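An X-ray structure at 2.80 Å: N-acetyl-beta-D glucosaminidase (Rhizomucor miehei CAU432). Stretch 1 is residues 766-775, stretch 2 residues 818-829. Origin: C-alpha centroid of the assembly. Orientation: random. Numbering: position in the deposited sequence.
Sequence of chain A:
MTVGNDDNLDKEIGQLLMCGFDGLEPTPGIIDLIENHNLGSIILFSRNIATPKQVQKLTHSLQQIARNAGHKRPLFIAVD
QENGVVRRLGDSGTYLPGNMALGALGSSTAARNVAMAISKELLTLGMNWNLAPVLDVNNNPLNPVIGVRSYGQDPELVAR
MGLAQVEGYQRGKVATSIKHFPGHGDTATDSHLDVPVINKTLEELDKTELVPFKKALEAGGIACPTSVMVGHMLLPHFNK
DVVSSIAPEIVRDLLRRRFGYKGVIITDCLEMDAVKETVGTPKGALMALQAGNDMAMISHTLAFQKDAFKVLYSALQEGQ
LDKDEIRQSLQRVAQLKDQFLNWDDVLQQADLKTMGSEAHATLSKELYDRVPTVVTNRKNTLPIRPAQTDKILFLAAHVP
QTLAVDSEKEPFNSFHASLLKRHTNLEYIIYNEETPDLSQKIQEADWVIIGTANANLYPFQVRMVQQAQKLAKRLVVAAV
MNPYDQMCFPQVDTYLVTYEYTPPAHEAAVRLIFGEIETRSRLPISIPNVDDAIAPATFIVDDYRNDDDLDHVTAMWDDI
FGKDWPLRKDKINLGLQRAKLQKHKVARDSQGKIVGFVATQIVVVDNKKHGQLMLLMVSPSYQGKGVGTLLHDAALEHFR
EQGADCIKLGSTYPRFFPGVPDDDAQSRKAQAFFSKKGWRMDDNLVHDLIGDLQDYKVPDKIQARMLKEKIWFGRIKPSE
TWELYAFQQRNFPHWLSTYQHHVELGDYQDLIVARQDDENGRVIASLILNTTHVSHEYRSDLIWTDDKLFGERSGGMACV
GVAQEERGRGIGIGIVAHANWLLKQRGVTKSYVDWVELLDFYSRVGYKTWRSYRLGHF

Stretch 1 766-775: SLILNTTHVS
Stretch 2 (818-829) HANWLLKQRGVT

The guanidinium of Arg 826 lies between two apolar side chains and makes the one hydrogen bond between the stretches. Leu 769 CD1 covers one face, 4.1 Å from Arg 826 NH2. Val 774 CG1 covers the opposite face, 4.0 Å from Arg 826 NH1. In the plane, Arg 826 NH1 donates to Thr 771 OG1 at 2.8 Å. Arg 826 reaches this site nearly extended (chi1 m, chi2 t, chi3 t).

Residues 766-771 form a strand and 818-825 a helix. Their axes run nearly parallel, at 21°, and approach to 9.7 Å. Leu 769 CA is 7.0 Å from Ala 819 CA; Thr 771 CA is 7.4 Å from Leu 823 CA.

Strand alternation points Leu 767, Leu 769 and Thr 771 toward the helix. The small Ala 819 admits both leucines: its CB is 3.7 Å from Leu 767 CD2 (p, p) and from Leu 769 CD2 (m, t). Leu 769 CD1 also meets Leu 822 CD1 at 3.7 Å, and Leu 769 CD2 lies 4.0 Å from Leu 823 CG. Both helix leucines are m, t.

Thr 771 (m) also packs its CG2 3.6 Å from Val 828 CG2 (t). After the helix, Gly 827 (phi 90°, psi 6°) forms a Schellman motif. The contact buries 432 Å².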

# COMPACT_ATOMS: atom_id res chain seq x y z
N SER A 766 -13.53 37.74 -23.97
CA SER A 766 -12.17 37.23 -23.93
C SER A 766 -12.05 35.91 -24.67
O SER A 766 -13.04 35.24 -24.89
CB SER A 766 -11.71 37.03 -22.48
OG SER A 766 -11.98 35.72 -22.03
N LEU A 767 -10.82 35.56 -25.05
CA LEU A 767 -10.51 34.22 -25.54
C LEU A 767 -9.04 33.90 -25.39
O LEU A 767 -8.24 34.79 -25.09
CB LEU A 767 -10.95 34.05 -27.00
CG LEU A 767 -10.24 34.88 -28.07
CD1 LEU A 767 -8.84 34.36 -28.38
CD2 LEU A 767 -11.07 34.91 -29.35
N ILE A 768 -8.69 32.63 -25.60
CA ILE A 768 -7.34 32.13 -25.43
C ILE A 768 -6.77 31.68 -26.76
O ILE A 768 -7.22 30.70 -27.32
CB ILE A 768 -7.30 30.92 -24.46
CG1 ILE A 768 -7.68 31.36 -23.04
CG2 ILE A 768 -5.91 30.29 -24.44
CD1 ILE A 768 -7.99 30.20 -22.13
N LEU A 769 -5.76 32.41 -27.24
CA LEU A 769 -5.02 32.01 -28.43
C LEU A 769 -4.01 30.93 -28.10
O LEU A 769 -3.68 30.70 -26.93
CB LEU A 769 -4.26 33.20 -29.04
CG LEU A 769 -5.05 34.31 -29.72
CD1 LEU A 769 -4.12 35.46 -30.07
CD2 LEU A 769 -5.75 33.78 -30.96
N ASN A 770 -3.53 30.28 -29.15
CA ASN A 770 -2.35 29.44 -29.07
C ASN A 770 -1.70 29.39 -30.44
O ASN A 770 -2.39 29.50 -31.46
CB ASN A 770 -2.72 28.03 -28.59
CG ASN A 770 -3.34 27.18 -29.68
OD1 ASN A 770 -4.56 27.07 -29.77
ND2 ASN A 770 -2.50 26.59 -30.53
N THR A 771 -0.38 29.25 -30.47
CA THR A 771 0.35 29.15 -31.73
C THR A 771 1.60 28.31 -31.54
O THR A 771 2.39 28.55 -30.62
CB THR A 771 0.76 30.54 -32.26
OG1 THR A 771 -0.40 31.37 -32.42
CG2 THR A 771 1.48 30.41 -33.59
N THR A 772 1.78 27.34 -32.43
CA THR A 772 2.96 26.49 -32.41
C THR A 772 4.25 27.31 -32.47
O THR A 772 4.40 28.19 -33.32
CB THR A 772 2.92 25.52 -33.61
OG1 THR A 772 1.66 24.85 -33.63
CG2 THR A 772 4.05 24.50 -33.53
N HIS A 773 5.16 27.02 -31.54
CA HIS A 773 6.45 27.72 -31.37
C HIS A 773 6.39 29.14 -30.80
O HIS A 773 7.41 29.82 -30.72
CB HIS A 773 7.27 27.72 -32.67
CG HIS A 773 7.51 26.35 -33.21
ND1 HIS A 773 7.88 25.29 -32.41
CD2 HIS A 773 7.45 25.87 -34.48
CE1 HIS A 773 8.03 24.21 -33.16
NE2 HIS A 773 7.77 24.53 -34.41
N VAL A 774 5.20 29.59 -30.40
CA VAL A 774 5.05 30.91 -29.79
C VAL A 774 4.59 30.76 -28.35
O VAL A 774 5.19 31.31 -27.43
CB VAL A 774 4.06 31.77 -30.60
CG1 VAL A 774 3.73 33.07 -29.86
CG2 VAL A 774 4.63 32.06 -31.98
N SER A 775 3.51 30.00 -28.16
CA SER A 775 3.03 29.64 -26.83
C SER A 775 4.04 28.77 -26.09
O SER A 775 4.87 28.11 -26.70
CB SER A 775 1.68 28.92 -26.96
OG SER A 775 0.78 29.66 -27.77
N HIS A 818 -11.01 38.58 -35.04
CA HIS A 818 -9.77 39.21 -34.65
C HIS A 818 -8.71 38.16 -34.33
O HIS A 818 -7.56 38.28 -34.76
CB HIS A 818 -9.98 40.12 -33.45
CG HIS A 818 -8.83 41.04 -33.19
ND1 HIS A 818 -7.93 40.83 -32.17
CD2 HIS A 818 -8.43 42.16 -33.83
CE1 HIS A 818 -7.03 41.79 -32.18
NE2 HIS A 818 -7.31 42.61 -33.18
N ALA A 819 -9.10 37.13 -33.58
CA ALA A 819 -8.21 36.01 -33.27
C ALA A 819 -7.65 35.36 -34.53
O ALA A 819 -6.48 34.98 -34.56
CB ALA A 819 -8.94 34.98 -32.42
N ASN A 820 -8.48 35.23 -35.56
CA ASN A 820 -8.01 34.73 -36.85
C ASN A 820 -6.97 35.66 -37.49
O ASN A 820 -5.98 35.18 -38.06
CB ASN A 820 -9.18 34.51 -37.81
CG ASN A 820 -9.83 33.16 -37.63
OD1 ASN A 820 -9.67 32.50 -36.61
ND2 ASN A 820 -10.58 32.72 -38.64
N TRP A 821 -7.19 36.97 -37.38
CA TRP A 821 -6.26 37.96 -37.92
C TRP A 821 -4.91 37.83 -37.24
O TRP A 821 -3.88 37.68 -37.90
CB TRP A 821 -6.82 39.38 -37.74
CG TRP A 821 -5.89 40.49 -38.18
CD1 TRP A 821 -5.36 41.48 -37.41
CD2 TRP A 821 -5.39 40.71 -39.51
NE1 TRP A 821 -4.57 42.31 -38.16
CE2 TRP A 821 -4.57 41.86 -39.46
CE3 TRP A 821 -5.56 40.05 -40.74
CZ2 TRP A 821 -3.91 42.36 -40.59
CZ3 TRP A 821 -4.91 40.56 -41.87
CH2 TRP A 821 -4.09 41.70 -41.78
N LEU A 822 -4.94 37.86 -35.90
CA LEU A 822 -3.75 37.68 -35.08
C LEU A 822 -2.98 36.40 -35.40
O LEU A 822 -1.76 36.40 -35.42
CB LEU A 822 -4.13 37.66 -33.60
CG LEU A 822 -4.57 38.98 -32.97
CD1 LEU A 822 -4.90 38.75 -31.51
CD2 LEU A 822 -3.48 40.03 -33.12
N LEU A 823 -3.71 35.31 -35.62
CA LEU A 823 -3.07 34.06 -36.01
C LEU A 823 -2.43 34.20 -37.38
O LEU A 823 -1.28 33.78 -37.57
CB LEU A 823 -4.06 32.89 -35.98
CG LEU A 823 -4.54 32.49 -34.58
CD1 LEU A 823 -5.84 31.70 -34.66
CD2 LEU A 823 -3.46 31.70 -33.84
N LYS A 824 -3.14 34.80 -38.33
CA LYS A 824 -2.59 35.06 -39.67
C LYS A 824 -1.31 35.91 -39.58
O LYS A 824 -0.34 35.64 -40.29
CB LYS A 824 -3.61 35.73 -40.60
N GLN A 825 -1.31 36.91 -38.71
CA GLN A 825 -0.13 37.75 -38.49
C GLN A 825 1.07 36.90 -38.08
O GLN A 825 2.18 37.09 -38.58
CB GLN A 825 -0.38 38.82 -37.42
CG GLN A 825 -1.44 39.86 -37.76
CD GLN A 825 -0.97 40.89 -38.76
OE1 GLN A 825 -0.60 42.00 -38.39
NE2 GLN A 825 -0.99 40.52 -40.05
N ARG A 826 0.82 35.95 -37.17
CA ARG A 826 1.86 35.04 -36.68
C ARG A 826 2.31 33.97 -37.69
O ARG A 826 3.14 33.12 -37.37
CB ARG A 826 1.39 34.33 -35.40
CG ARG A 826 1.15 35.25 -34.22
CD ARG A 826 0.46 34.49 -33.11
NE ARG A 826 0.34 35.26 -31.86
CZ ARG A 826 0.02 34.73 -30.68
NH1 ARG A 826 -0.22 33.42 -30.56
NH2 ARG A 826 -0.05 35.51 -29.61
N GLY A 827 1.76 34.01 -38.90
CA GLY A 827 2.16 33.09 -39.96
C GLY A 827 1.36 31.80 -39.99
O GLY A 827 1.66 30.91 -40.78
N VAL A 828 0.33 31.70 -39.16
CA VAL A 828 -0.46 30.49 -39.04
C VAL A 828 -1.28 30.28 -40.30
O VAL A 828 -2.05 31.16 -40.69
CB VAL A 828 -1.41 30.54 -37.83
CG1 VAL A 828 -2.35 29.34 -37.83
CG2 VAL A 828 -0.62 30.61 -36.53
N THR A 829 -1.12 29.12 -40.92
CA THR A 829 -1.90 28.74 -42.10
C THR A 829 -3.10 27.84 -41.76
O THR A 829 -4.11 27.87 -42.47
CB THR A 829 -1.01 28.04 -43.15
OG1 THR A 829 -0.36 26.91 -42.56
CG2 THR A 829 0.04 28.99 -43.68